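Local coordinates for protein putative rubredoxin reductase (Rhodopseudomonas palustris, PDB 3FG2) that probably passes electrons from NADH through its bound FAD to a ferredoxin of the CYP199A2 system, at residues 99-104 against 305-310; 174-179 against 185-190; 353-358 against 390-395. All coordinates share one frame; numbering follows the deposited sequence.

Contact 1 of 3, residues 99-104 against 305-310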
ATOM      1  N   TYR A  99       2.704  28.879   4.614  1.00 45.14           N
ATOM      2  CA  TYR A  99       1.525  28.049   4.739  1.00 42.76           C
ATOM      3  C   TYR A  99       0.777  28.335   6.029  1.00 42.42           C
ATOM      4  O   TYR A  99       1.372  28.765   7.022  1.00 41.98           O
ATOM      5  CB  TYR A  99       1.917  26.561   4.672  1.00 41.40           C
ATOM      6  CG  TYR A  99       2.825  26.084   5.794  1.00 38.38           C
ATOM      7  CD1 TYR A  99       2.336  25.904   7.088  1.00 37.52           C
ATOM      8  CD2 TYR A  99       4.178  25.842   5.566  1.00 36.60           C
ATOM      9  CE1 TYR A  99       3.168  25.502   8.123  1.00 35.03           C
ATOM     10  CE2 TYR A  99       5.019  25.439   6.595  1.00 34.09           C
ATOM     11  CZ  TYR A  99       4.507  25.276   7.869  1.00 35.10           C
ATOM     12  OH  TYR A  99       5.339  24.905   8.896  1.00 33.43           O
ATOM     13  N   GLY A 100      -0.535  28.116   5.992  1.00 41.91           N
ATOM     14  CA  GLY A 100      -1.352  28.298   7.175  1.00 39.79           C
ATOM     15  C   GLY A 100      -1.275  26.961   7.884  1.00 39.47           C
ATOM     16  O   GLY A 100      -0.997  26.878   9.085  1.00 39.69           O
ATOM     17  N   HIS A 101      -1.520  25.901   7.117  1.00 37.70           N
ATOM     18  CA  HIS A 101      -1.449  24.540   7.628  1.00 35.82           C
ATOM     19  C   HIS A 101      -0.743  23.677   6.585  1.00 34.45           C
ATOM     20  O   HIS A 101      -1.011  23.786   5.381  1.00 34.60           O
ATOM     21  CB  HIS A 101      -2.846  23.987   7.921  1.00 35.12           C
ATOM     22  CG  HIS A 101      -2.840  22.821   8.863  1.00 34.91           C
ATOM     23  ND1 HIS A 101      -2.475  21.550   8.474  1.00 35.94           N
ATOM     24  CD2 HIS A 101      -3.083  22.749  10.193  1.00 35.02           C
ATOM     25  CE1 HIS A 101      -2.489  20.747   9.523  1.00 35.37           C
ATOM     26  NE2 HIS A 101      -2.853  21.450  10.579  1.00 35.73           N
ATOM     27  N   LEU A 102       0.171  22.836   7.057  1.00 32.07           N
ATOM     28  CA  LEU A 102       0.947  21.947   6.193  1.00 32.25           C
ATOM     29  C   LEU A 102       0.506  20.491   6.336  1.00 31.11           C
ATOM     30  O   LEU A 102       0.445  19.955   7.446  1.00 31.76           O
ATOM     31  CB  LEU A 102       2.441  22.062   6.531  1.00 31.26           C
ATOM     32  CG  LEU A 102       3.399  21.086   5.840  1.00 31.26           C
ATOM     33  CD1 LEU A 102       3.288  21.239   4.334  1.00 30.14           C
ATOM     34  CD2 LEU A 102       4.832  21.349   6.303  1.00 31.22           C
ATOM     35  N   VAL A 103       0.199  19.859   5.209  1.00 29.57           N
ATOM     36  CA  VAL A 103      -0.221  18.462   5.203  1.00 29.48           C
ATOM     37  C   VAL A 103       0.861  17.587   4.564  1.00 29.20           C
ATOM     38  O   VAL A 103       1.195  17.750   3.387  1.00 28.80           O
ATOM     39  CB  VAL A 103      -1.547  18.277   4.420  1.00 28.92           C
ATOM     40  CG1 VAL A 103      -1.850  16.799   4.237  1.00 29.96           C
ATOM     41  CG2 VAL A 103      -2.690  18.951   5.165  1.00 28.20           C
ATOM     42  N   LEU A 104       1.413  16.666   5.349  1.00 28.92           N
ATOM     43  CA  LEU A 104       2.449  15.757   4.859  1.00 28.80           C
ATOM     44  C   LEU A 104       1.816  14.456   4.385  1.00 28.51           C
ATOM     45  O   LEU A 104       1.190  13.738   5.167  1.00 28.40           O
ATOM     46  CB  LEU A 104       3.471  15.459   5.958  1.00 25.92           C
ATOM     47  CG  LEU A 104       4.229  16.689   6.459  1.00 25.44           C
ATOM     48  CD1 LEU A 104       5.213  16.296   7.552  1.00 23.31           C
ATOM     49  CD2 LEU A 104       4.953  17.342   5.278  1.00 23.96           C
ATOM     50  N   ALA A 305     -11.954  17.334   7.064  1.00 36.41           N
ATOM     51  CA  ALA A 305     -13.076  17.629   7.941  1.00 37.11           C
ATOM     52  C   ALA A 305     -12.639  18.519   9.094  1.00 38.24           C
ATOM     53  O   ALA A 305     -13.381  19.405   9.527  1.00 38.98           O
ATOM     54  CB  ALA A 305     -13.674  16.337   8.474  1.00 36.02           C
ATOM     55  N   ARG A 306     -11.428  18.286   9.585  1.00 38.76           N
ATOM     56  CA  ARG A 306     -10.903  19.071  10.697  1.00 39.72           C
ATOM     57  C   ARG A 306     -10.605  20.506  10.272  1.00 39.32           C
ATOM     58  O   ARG A 306     -11.098  21.459  10.868  1.00 39.11           O
ATOM     59  CB  ARG A 306      -9.623  18.431  11.237  1.00 40.47           C
ATOM     60  CG  ARG A 306      -9.204  18.936  12.611  1.00 40.91           C
ATOM     61  CD  ARG A 306      -7.830  18.408  12.975  1.00 42.09           C
ATOM     62  NE  ARG A 306      -6.803  19.114  12.219  1.00 43.70           N
ATOM     63  CZ  ARG A 306      -5.731  18.546  11.687  1.00 41.17           C
ATOM     64  NH1 ARG A 306      -5.530  17.241  11.816  1.00 40.33           N
ATOM     65  NH2 ARG A 306      -4.859  19.293  11.026  1.00 42.88           N
ATOM     66  N   LEU A 307      -9.796  20.652   9.230  1.00 40.48           N
ATOM     67  CA  LEU A 307      -9.416  21.971   8.744  1.00 41.16           C
ATOM     68  C   LEU A 307     -10.603  22.817   8.298  1.00 41.02           C
ATOM     69  O   LEU A 307     -10.421  23.962   7.873  1.00 41.31           O
ATOM     70  CB  LEU A 307      -8.422  21.837   7.588  1.00 41.92           C
ATOM     71  CG  LEU A 307      -7.126  21.083   7.895  1.00 41.59           C
ATOM     72  CD1 LEU A 307      -6.253  21.024   6.648  1.00 42.78           C
ATOM     73  CD2 LEU A 307      -6.393  21.778   9.027  1.00 43.39           C
ATOM     74  N   THR A 308     -11.813  22.264   8.387  1.00 40.29           N
ATOM     75  CA  THR A 308     -13.004  23.004   7.986  1.00 38.67           C
ATOM     76  C   THR A 308     -14.084  23.050   9.053  1.00 40.11           C
ATOM     77  O   THR A 308     -15.202  23.479   8.766  1.00 42.92           O
ATOM     78  CB  THR A 308     -13.661  22.433   6.698  1.00 37.90           C
ATOM     79  OG1 THR A 308     -14.236  21.149   6.971  1.00 34.06           O
ATOM     80  CG2 THR A 308     -12.642  22.318   5.575  1.00 36.53           C
ATOM     81  N   GLY A 309     -13.784  22.611  10.272  1.00 39.18           N
ATOM     82  CA  GLY A 309     -14.814  22.672  11.292  1.00 40.42           C
ATOM     83  C   GLY A 309     -14.890  21.583  12.342  1.00 41.37           C
ATOM     84  O   GLY A 309     -14.612  21.843  13.514  1.00 43.07           O
ATOM     85  N   ASP A 310     -15.291  20.372  11.962  1.00 42.19           N
ATOM     86  CA  ASP A 310     -15.375  19.312  12.964  1.00 42.95           C
ATOM     87  C   ASP A 310     -14.111  18.471  13.067  1.00 41.85           C
ATOM     88  O   ASP A 310     -13.768  17.702  12.162  1.00 41.84           O
ATOM     89  CB  ASP A 310     -16.595  18.397  12.740  1.00 43.13           C
ATOM     90  CG  ASP A 310     -16.605  17.745  11.379  1.00 44.15           C
ATOM     91  OD1 ASP A 310     -17.135  16.612  11.268  1.00 42.25           O
ATOM     92  OD2 ASP A 310     -16.098  18.370  10.422  1.00 46.10           O
TER

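Contact 2 of 3, residues 174-179 against 185-190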
ATOM      1  N   ALA A 174      10.368 -15.847   4.953  1.00 19.10           N
ATOM      2  CA  ALA A 174       9.432 -16.495   5.860  1.00 19.31           C
ATOM      3  C   ALA A 174       9.022 -17.866   5.322  1.00 19.78           C
ATOM      4  O   ALA A 174       9.231 -18.180   4.150  1.00 21.07           O
ATOM      5  CB  ALA A 174       8.202 -15.618   6.038  1.00 18.69           C
ATOM      6  N   PRO A 175       8.426 -18.705   6.180  1.00 20.97           N
ATOM      7  CA  PRO A 175       7.989 -20.043   5.770  1.00 21.08           C
ATOM      8  C   PRO A 175       6.749 -20.069   4.864  1.00 21.06           C
ATOM      9  O   PRO A 175       6.395 -21.126   4.333  1.00 22.13           O
ATOM     10  CB  PRO A 175       7.751 -20.742   7.103  1.00 19.97           C
ATOM     11  CG  PRO A 175       7.278 -19.614   7.972  1.00 20.87           C
ATOM     12  CD  PRO A 175       8.245 -18.517   7.630  1.00 20.17           C
ATOM     13  N   ARG A 176       6.100 -18.917   4.690  1.00 19.17           N
ATOM     14  CA  ARG A 176       4.908 -18.814   3.842  1.00 18.85           C
ATOM     15  C   ARG A 176       4.767 -17.401   3.270  1.00 19.73           C
ATOM     16  O   ARG A 176       5.364 -16.450   3.775  1.00 20.02           O
ATOM     17  CB  ARG A 176       3.645 -19.181   4.634  1.00 18.91           C
ATOM     18  CG  ARG A 176       3.279 -18.194   5.740  1.00 18.13           C
ATOM     19  CD  ARG A 176       2.171 -18.734   6.634  1.00 16.75           C
ATOM     20  NE  ARG A 176       1.987 -17.890   7.811  1.00 19.59           N
ATOM     21  CZ  ARG A 176       1.291 -16.757   7.820  1.00 19.74           C
ATOM     22  NH1 ARG A 176       0.702 -16.331   6.712  1.00 22.52           N
ATOM     23  NH2 ARG A 176       1.195 -16.043   8.933  1.00 19.48           N
ATOM     24  N   VAL A 177       3.976 -17.271   2.210  1.00 17.90           N
ATOM     25  CA  VAL A 177       3.781 -15.983   1.560  1.00 19.12           C
ATOM     26  C   VAL A 177       2.885 -15.021   2.336  1.00 20.13           C
ATOM     27  O   VAL A 177       2.042 -15.439   3.118  1.00 20.00           O
ATOM     28  CB  VAL A 177       3.186 -16.168   0.142  1.00 19.91           C
ATOM     29  CG1 VAL A 177       4.124 -17.017  -0.702  1.00 17.72           C
ATOM     30  CG2 VAL A 177       1.817 -16.822   0.224  1.00 16.93           C
ATOM     31  N   MET A 178       3.084 -13.726   2.107  1.00 20.37           N
ATOM     32  CA  MET A 178       2.298 -12.692   2.759  1.00 20.43           C
ATOM     33  C   MET A 178       2.269 -12.837   4.282  1.00 20.66           C
ATOM     34  O   MET A 178       1.311 -12.420   4.930  1.00 20.86           O
ATOM     35  CB  MET A 178       0.870 -12.720   2.205  1.00 19.30           C
ATOM     36  CG  MET A 178       0.778 -12.484   0.693  1.00 20.23           C
ATOM     37  SD  MET A 178      -0.915 -12.527   0.070  1.00 18.13           S
ATOM     38  CE  MET A 178      -1.095 -14.238  -0.341  1.00 19.84           C
ATOM     39  N   ALA A 179       3.326 -13.413   4.849  1.00 21.25           N
ATOM     40  CA  ALA A 179       3.411 -13.654   6.291  1.00 21.52           C
ATOM     41  C   ALA A 179       3.164 -12.430   7.169  1.00 23.25           C
ATOM     42  O   ALA A 179       2.722 -12.550   8.318  1.00 20.91           O
ATOM     43  CB  ALA A 179       4.767 -14.268   6.631  1.00 20.38           C
ATOM     44  N   GLU A 185      -3.963 -20.004   6.351  1.00 23.56           N
ATOM     45  CA  GLU A 185      -4.905 -20.570   5.388  1.00 24.80           C
ATOM     46  C   GLU A 185      -4.909 -19.794   4.071  1.00 22.91           C
ATOM     47  O   GLU A 185      -5.142 -20.370   3.008  1.00 23.02           O
ATOM     48  CB  GLU A 185      -6.324 -20.618   5.965  1.00 27.20           C
ATOM     49  CG  GLU A 185      -6.440 -21.280   7.332  1.00 33.71           C
ATOM     50  CD  GLU A 185      -5.849 -20.419   8.466  1.00 39.99           C
ATOM     51  OE1 GLU A 185      -5.937 -19.166   8.393  1.00 38.21           O
ATOM     52  OE2 GLU A 185      -5.312 -21.001   9.439  1.00 43.02           O
ATOM     53  N   ILE A 186      -4.657 -18.491   4.135  1.00 19.80           N
ATOM     54  CA  ILE A 186      -4.616 -17.685   2.920  1.00 18.92           C
ATOM     55  C   ILE A 186      -3.310 -17.940   2.169  1.00 18.21           C
ATOM     56  O   ILE A 186      -3.312 -18.109   0.945  1.00 15.92           O
ATOM     57  CB  ILE A 186      -4.750 -16.174   3.234  1.00 17.83           C
ATOM     58  CG1 ILE A 186      -6.093 -15.905   3.927  1.00 17.73           C
ATOM     59  CG2 ILE A 186      -4.656 -15.358   1.955  1.00 16.02           C
ATOM     60  CD1 ILE A 186      -7.308 -16.384   3.139  1.00 10.66           C
ATOM     61  N   SER A 187      -2.198 -17.985   2.899  1.00 16.88           N
ATOM     62  CA  SER A 187      -0.903 -18.242   2.275  1.00 16.98           C
ATOM     63  C   SER A 187      -0.947 -19.574   1.546  1.00 18.45           C
ATOM     64  O   SER A 187      -0.553 -19.678   0.386  1.00 18.68           O
ATOM     65  CB  SER A 187       0.205 -18.293   3.323  1.00 15.26           C
ATOM     66  OG  SER A 187       0.256 -17.093   4.063  1.00 16.60           O
ATOM     67  N   SER A 188      -1.431 -20.596   2.242  1.00 20.55           N
ATOM     68  CA  SER A 188      -1.533 -21.933   1.675  1.00 21.84           C
ATOM     69  C   SER A 188      -2.292 -21.924   0.344  1.00 21.87           C
ATOM     70  O   SER A 188      -1.796 -22.434  -0.661  1.00 22.90           O
ATOM     71  CB  SER A 188      -2.227 -22.862   2.674  1.00 22.42           C
ATOM     72  OG  SER A 188      -2.369 -24.169   2.150  1.00 26.66           O
ATOM     73  N   TYR A 189      -3.488 -21.339   0.341  1.00 20.78           N
ATOM     74  CA  TYR A 189      -4.304 -21.275  -0.873  1.00 20.28           C
ATOM     75  C   TYR A 189      -3.535 -20.658  -2.038  1.00 20.84           C
ATOM     76  O   TYR A 189      -3.488 -21.212  -3.138  1.00 21.75           O
ATOM     77  CB  TYR A 189      -5.578 -20.444  -0.637  1.00 18.26           C
ATOM     78  CG  TYR A 189      -6.384 -20.215  -1.903  1.00 17.76           C
ATOM     79  CD1 TYR A 189      -7.162 -21.241  -2.458  1.00 16.23           C
ATOM     80  CD2 TYR A 189      -6.320 -18.998  -2.582  1.00 17.37           C
ATOM     81  CE1 TYR A 189      -7.852 -21.062  -3.664  1.00 14.96           C
ATOM     82  CE2 TYR A 189      -7.009 -18.803  -3.795  1.00 16.53           C
ATOM     83  CZ  TYR A 189      -7.771 -19.841  -4.327  1.00 17.04           C
ATOM     84  OH  TYR A 189      -8.446 -19.656  -5.518  1.00 12.76           O
ATOM     85  N   PHE A 190      -2.938 -19.499  -1.798  1.00 21.04           N
ATOM     86  CA  PHE A 190      -2.200 -18.820  -2.846  1.00 19.36           C
ATOM     87  C   PHE A 190      -0.914 -19.527  -3.234  1.00 19.54           C
ATOM     88  O   PHE A 190      -0.441 -19.389  -4.366  1.00 17.96           O
ATOM     89  CB  PHE A 190      -1.948 -17.365  -2.450  1.00 16.91           C
ATOM     90  CG  PHE A 190      -3.146 -16.494  -2.645  1.00 18.08           C
ATOM     91  CD1 PHE A 190      -3.917 -16.087  -1.563  1.00 15.48           C
ATOM     92  CD2 PHE A 190      -3.550 -16.135  -3.932  1.00 17.97           C
ATOM     93  CE1 PHE A 190      -5.078 -15.339  -1.760  1.00 16.42           C
ATOM     94  CE2 PHE A 190      -4.713 -15.385  -4.142  1.00 16.22           C
ATOM     95  CZ  PHE A 190      -5.478 -14.988  -3.057  1.00 16.86           C
TER
HETATM   96  O   HOH W   1       2.714 -19.737   1.380  1.00 27.88           O

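Contact 3 of 3, residues 353-358 against 390-395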
ATOM      1  N   SER A 353     -13.786 -17.899   2.927  1.00 21.34           N
ATOM      2  CA  SER A 353     -13.288 -16.825   3.767  1.00 22.44           C
ATOM      3  C   SER A 353     -12.688 -17.404   5.045  1.00 22.52           C
ATOM      4  O   SER A 353     -13.096 -18.469   5.523  1.00 22.37           O
ATOM      5  CB  SER A 353     -14.420 -15.851   4.126  1.00 21.58           C
ATOM      6  OG  SER A 353     -14.943 -15.213   2.972  1.00 22.18           O
ATOM      7  N   ALA A 354     -11.701 -16.707   5.584  1.00 20.90           N
ATOM      8  CA  ALA A 354     -11.088 -17.133   6.823  1.00 19.94           C
ATOM      9  C   ALA A 354     -11.552 -16.130   7.872  1.00 21.29           C
ATOM     10  O   ALA A 354     -11.166 -14.954   7.838  1.00 20.57           O
ATOM     11  CB  ALA A 354      -9.575 -17.114   6.700  1.00 19.20           C
ATOM     12  N   PHE A 355     -12.414 -16.580   8.782  1.00 20.57           N
ATOM     13  CA  PHE A 355     -12.894 -15.707   9.840  1.00 20.54           C
ATOM     14  C   PHE A 355     -11.873 -15.806  10.958  1.00 20.48           C
ATOM     15  O   PHE A 355     -11.706 -16.852  11.582  1.00 21.23           O
ATOM     16  CB  PHE A 355     -14.287 -16.142  10.317  1.00 21.55           C
ATOM     17  CG  PHE A 355     -15.398 -15.706   9.407  1.00 20.84           C
ATOM     18  CD1 PHE A 355     -15.375 -16.028   8.053  1.00 20.45           C
ATOM     19  CD2 PHE A 355     -16.469 -14.971   9.903  1.00 23.03           C
ATOM     20  CE1 PHE A 355     -16.400 -15.626   7.206  1.00 20.12           C
ATOM     21  CE2 PHE A 355     -17.505 -14.561   9.064  1.00 21.70           C
ATOM     22  CZ  PHE A 355     -17.468 -14.891   7.710  1.00 22.46           C
ATOM     23  N   CYS A 356     -11.173 -14.710  11.201  1.00 21.83           N
ATOM     24  CA  CYS A 356     -10.141 -14.700  12.219  1.00 19.59           C
ATOM     25  C   CYS A 356     -10.641 -14.144  13.533  1.00 19.43           C
ATOM     26  O   CYS A 356     -11.254 -13.069  13.578  1.00 17.37           O
ATOM     27  CB  CYS A 356      -8.957 -13.880  11.726  1.00 20.13           C
ATOM     28  SG  CYS A 356      -8.484 -14.321  10.055  1.00 22.73           S
ATOM     29  N   TYR A 357     -10.356 -14.881  14.602  1.00 18.14           N
ATOM     30  CA  TYR A 357     -10.753 -14.491  15.946  1.00 17.92           C
ATOM     31  C   TYR A 357      -9.580 -14.347  16.903  1.00 18.34           C
ATOM     32  O   TYR A 357      -8.490 -14.889  16.679  1.00 16.96           O
ATOM     33  CB  TYR A 357     -11.698 -15.525  16.545  1.00 18.29           C
ATOM     34  CG  TYR A 357     -13.005 -15.681  15.826  1.00 20.25           C
ATOM     35  CD1 TYR A 357     -13.070 -16.310  14.584  1.00 20.18           C
ATOM     36  CD2 TYR A 357     -14.190 -15.213  16.396  1.00 21.69           C
ATOM     37  CE1 TYR A 357     -14.279 -16.474  13.926  1.00 21.74           C
ATOM     38  CE2 TYR A 357     -15.406 -15.370  15.745  1.00 23.76           C
ATOM     39  CZ  TYR A 357     -15.445 -16.004  14.512  1.00 22.98           C
ATOM     40  OH  TYR A 357     -16.652 -16.177  13.877  1.00 26.25           O
ATOM     41  N   LYS A 358      -9.830 -13.618  17.985  1.00 19.79           N
ATOM     42  CA  LYS A 358      -8.857 -13.421  19.050  1.00 20.53           C
ATOM     43  C   LYS A 358      -9.677 -13.293  20.329  1.00 19.77           C
ATOM     44  O   LYS A 358     -10.513 -12.399  20.450  1.00 20.65           O
ATOM     45  CB  LYS A 358      -8.032 -12.157  18.828  1.00 21.85           C
ATOM     46  CG  LYS A 358      -6.985 -11.950  19.912  1.00 24.28           C
ATOM     47  CD  LYS A 358      -6.063 -10.775  19.613  1.00 25.20           C
ATOM     48  CE  LYS A 358      -6.806  -9.461  19.636  1.00 26.96           C
ATOM     49  NZ  LYS A 358      -5.881  -8.312  19.411  1.00 31.63           N
ATOM     50  N   GLU A 390     -18.723 -20.832  15.312  1.00 33.76           N
ATOM     51  CA  GLU A 390     -19.688 -21.855  14.937  1.00 33.58           C
ATOM     52  C   GLU A 390     -20.603 -21.311  13.842  1.00 30.97           C
ATOM     53  O   GLU A 390     -20.900 -21.993  12.865  1.00 31.00           O
ATOM     54  CB  GLU A 390     -20.522 -22.266  16.158  1.00 34.99           C
ATOM     55  CG  GLU A 390     -19.735 -22.913  17.312  1.00 39.04           C
ATOM     56  CD  GLU A 390     -18.800 -21.951  18.047  1.00 40.96           C
ATOM     57  OE1 GLU A 390     -19.246 -20.847  18.441  1.00 41.24           O
ATOM     58  OE2 GLU A 390     -17.617 -22.311  18.250  1.00 42.64           O
ATOM     59  N   GLN A 391     -21.043 -20.072  14.009  1.00 28.21           N
ATOM     60  CA  GLN A 391     -21.921 -19.442  13.036  1.00 27.45           C
ATOM     61  C   GLN A 391     -21.209 -19.148  11.713  1.00 26.47           C
ATOM     62  O   GLN A 391     -21.784 -19.302  10.635  1.00 25.77           O
ATOM     63  CB  GLN A 391     -22.478 -18.145  13.621  1.00 28.44           C
ATOM     64  CG  GLN A 391     -23.384 -18.362  14.815  1.00 30.12           C
ATOM     65  CD  GLN A 391     -23.788 -17.067  15.491  1.00 30.76           C
ATOM     66  OE1 GLN A 391     -24.805 -17.013  16.180  1.00 33.38           O
ATOM     67  NE2 GLN A 391     -22.992 -16.022  15.311  1.00 28.50           N
ATOM     68  N   ALA A 392     -19.955 -18.723  11.805  1.00 24.10           N
ATOM     69  CA  ALA A 392     -19.162 -18.397  10.631  1.00 23.74           C
ATOM     70  C   ALA A 392     -19.023 -19.578   9.687  1.00 23.78           C
ATOM     71  O   ALA A 392     -19.065 -19.415   8.472  1.00 22.78           O
ATOM     72  CB  ALA A 392     -17.780 -17.911  11.054  1.00 22.31           C
ATOM     73  N   ALA A 393     -18.857 -20.767  10.251  1.00 23.11           N
ATOM     74  CA  ALA A 393     -18.686 -21.961   9.444  1.00 24.64           C
ATOM     75  C   ALA A 393     -19.992 -22.491   8.883  1.00 24.15           C
ATOM     76  O   ALA A 393     -19.994 -23.198   7.880  1.00 24.40           O
ATOM     77  CB  ALA A 393     -18.001 -23.043  10.263  1.00 24.45           C
ATOM     78  N   ASP A 394     -21.098 -22.125   9.520  1.00 25.55           N
ATOM     79  CA  ASP A 394     -22.428 -22.585   9.123  1.00 26.60           C
ATOM     80  C   ASP A 394     -23.054 -21.860   7.927  1.00 27.16           C
ATOM     81  O   ASP A 394     -23.605 -20.759   8.067  1.00 27.11           O
ATOM     82  CB  ASP A 394     -23.364 -22.486  10.328  1.00 28.54           C
ATOM     83  CG  ASP A 394     -24.732 -23.064  10.050  1.00 30.61           C
ATOM     84  OD1 ASP A 394     -24.905 -23.681   8.973  1.00 30.88           O
ATOM     85  OD2 ASP A 394     -25.629 -22.906  10.908  1.00 32.50           O
ATOM     86  N   LEU A 395     -23.000 -22.495   6.758  1.00 26.91           N
ATOM     87  CA  LEU A 395     -23.552 -21.893   5.545  1.00 26.56           C
ATOM     88  C   LEU A 395     -25.051 -21.669   5.606  1.00 27.00           C
ATOM     89  O   LEU A 395     -25.615 -21.055   4.705  1.00 26.71           O
ATOM     90  CB  LEU A 395     -23.218 -22.736   4.313  1.00 24.90           C
ATOM     91  CG  LEU A 395     -21.758 -22.704   3.873  1.00 24.75           C
ATOM     92  CD1 LEU A 395     -21.556 -23.607   2.665  1.00 25.63           C
ATOM     93  CD2 LEU A 395     -21.370 -21.270   3.547  1.00 25.55           C
TER

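Contact 1 of 3, residues 99-104 against 305-310
The imidazole of H101 meets L307 and R306 on one and the same side: a leucine methyl lies over its face, and the guanidinium comes in obliquely near NE2. Methyl CD2 of L307 lies 3.7 Å from the centroid of the H101 ring and 12° off the ring normal, a CH-pi contact of the methyl with the face, and the two side chains cross at about a right angle. The closest pair in it is L307 CD2 and H101 CD2, 3.6 Å apart. The other branch of the leucine, CD1, reaches down the strand to CG2 of V103 at 4.4 Å, so the forked end of L307 bridges two residues on the same side of the strand.

R306 comes to the ring quite differently. Its chain runs out with CG anti to the backbone nitrogen (chi1 -164°) and then bends at chi3, which brings NH2 to 3.0 Å from H101 NE2. The guanidinium plane is turned 48° from the imidazole, and H101 meets it at its edge, near the plane; the amino group itself does not stack on the ring. NH2 is hydrogen-bonded to S271 OG, and NH1 makes a weak bond to Q262 O.

Behind these side chains the backbone leaves the helix in a type I turn from R306 to G309, closed by G309 N to R306 O at 3.0 Å.

Strand 101-104 lies between strands 4-7 and 270-272 in the parallel sheet of the FAD domain. The C-terminal end of helix 293-306 packs beside it, with L264 of a neighbouring loop touching both H101 and R306.

Contact 2 of 3, residues 174-179 against 185-190
S187 OG is gripped by two groups of the loop 174-179. It donates to V177 O at 2.6 Å, a bond in the carbonyl plane with a C=O...donor angle of 157°. It accepts from R176 NH1 at 2.8 Å, with the N-H...O angle at 148° and the hydroxyl oxygen lying in the guanidinium plane. Both roles of the serine hydroxyl are thus taken, which fixes its rotation in a buried place.

CG of R176 sits between its own backbone nitrogen and carbonyl carbon (chi1 68°), and from there the chain runs extended to NE, so that CB, CG and CD lie alongside S187 before NH1 meets the hydroxyl. The same NH1 is hydrogen-bonded to V182 O in the connecting loop, and one guanidinium face rests on CA of A179. A leucine in place of R176 would probably leave S187 OG without its N-H donor and V182 O without this bond.

The loop makes a type II turn from R176 to A179, with M178 in the left-handed conformation that its third position favours. V177 CG2 packs on CA of S187, and a water accepts from V177 N at 2.9 Å while donating weakly to S187 O. M178 bends at its last torsion to bring CE obliquely to the F190 ring, 3.6 Å from CD1; I186 CG2 is more distant.

This is the joint of a beta-alpha-beta crossover in the second, probably NADH-binding, Rossmann-type sheet: the loop links strand 167-171 to helix 184-196. V177 and M178 also touch L155 of helix 152-163, and F190 touches V368 of strand 361-368.

Contact 3 of 3, residues 353-358 against 390-395
Within the C-terminal reductase domain, the short helix 389-393 lies against strand 351-358 of the antiparallel sheet, and the whole meeting is carried by one methyl group. CB of A392 points at the strand and touches two aromatic side chains, F355 and Y357, which stand two residues apart on the same side of it.

The two aromatics receive the methyl in unlike ways. F355 offers a ring face: A392 CB lies 3.9 Å from the ring centroid, 29° off the normal, a CH-pi contact displaced toward the CD2 side, where the carbon-carbon distance falls to 3.4 Å. Y357 reaches it with the end of its side chain instead, its OH 3.5 Å from the same CB. In both residues CG is anti to the carbonyl carbon (chi1 -79° for F355 and -63° for Y357), and these matching torsions carry both rings out toward the helix. The phenol oxygen is hydrogen-bonded to V387 O, just before the helix, so that Y357 ties down the approach to the helix as well as touching A392.

Other residues complete the setting. T388 OG1 takes a hydrogen bond from Q391 N at the start of the helix, and A392 O receives a weak one from R344 NE of the neighbouring strand 340-344. F355 also touches F376 of helix 371-380 and L362 of strand 361-368.

A small alanine lets the helix backbone approach closely, the CA atoms of F355 and A392 being 6.9 Å apart. Helices laid over one face of an antiparallel sheet in this manner form a two-layer alpha/beta sandwich.

In the fold
The three contacts fall in three parts of the chain. Contact 1 belongs to the FAD-binding sheet, contact 2 to the second Rossmann-type sheet and contact 3 to the antiparallel sheet of the C-terminal domain. Along the sequence contact 2 is nested in the loop closed by contact 1, as expected where a nucleotide-binding domain is inserted into the FAD domain; contact 3 opens only afterwards. Contact 1 stands apart, its centre 41 Å from each of the others. Contacts 2 and 3 have centres 19 Å apart and meet directly, I186 CD1 lying 4.3 Å from A354 CB, so helix 184-196 packs on the C-terminal sheet and joins those two domains.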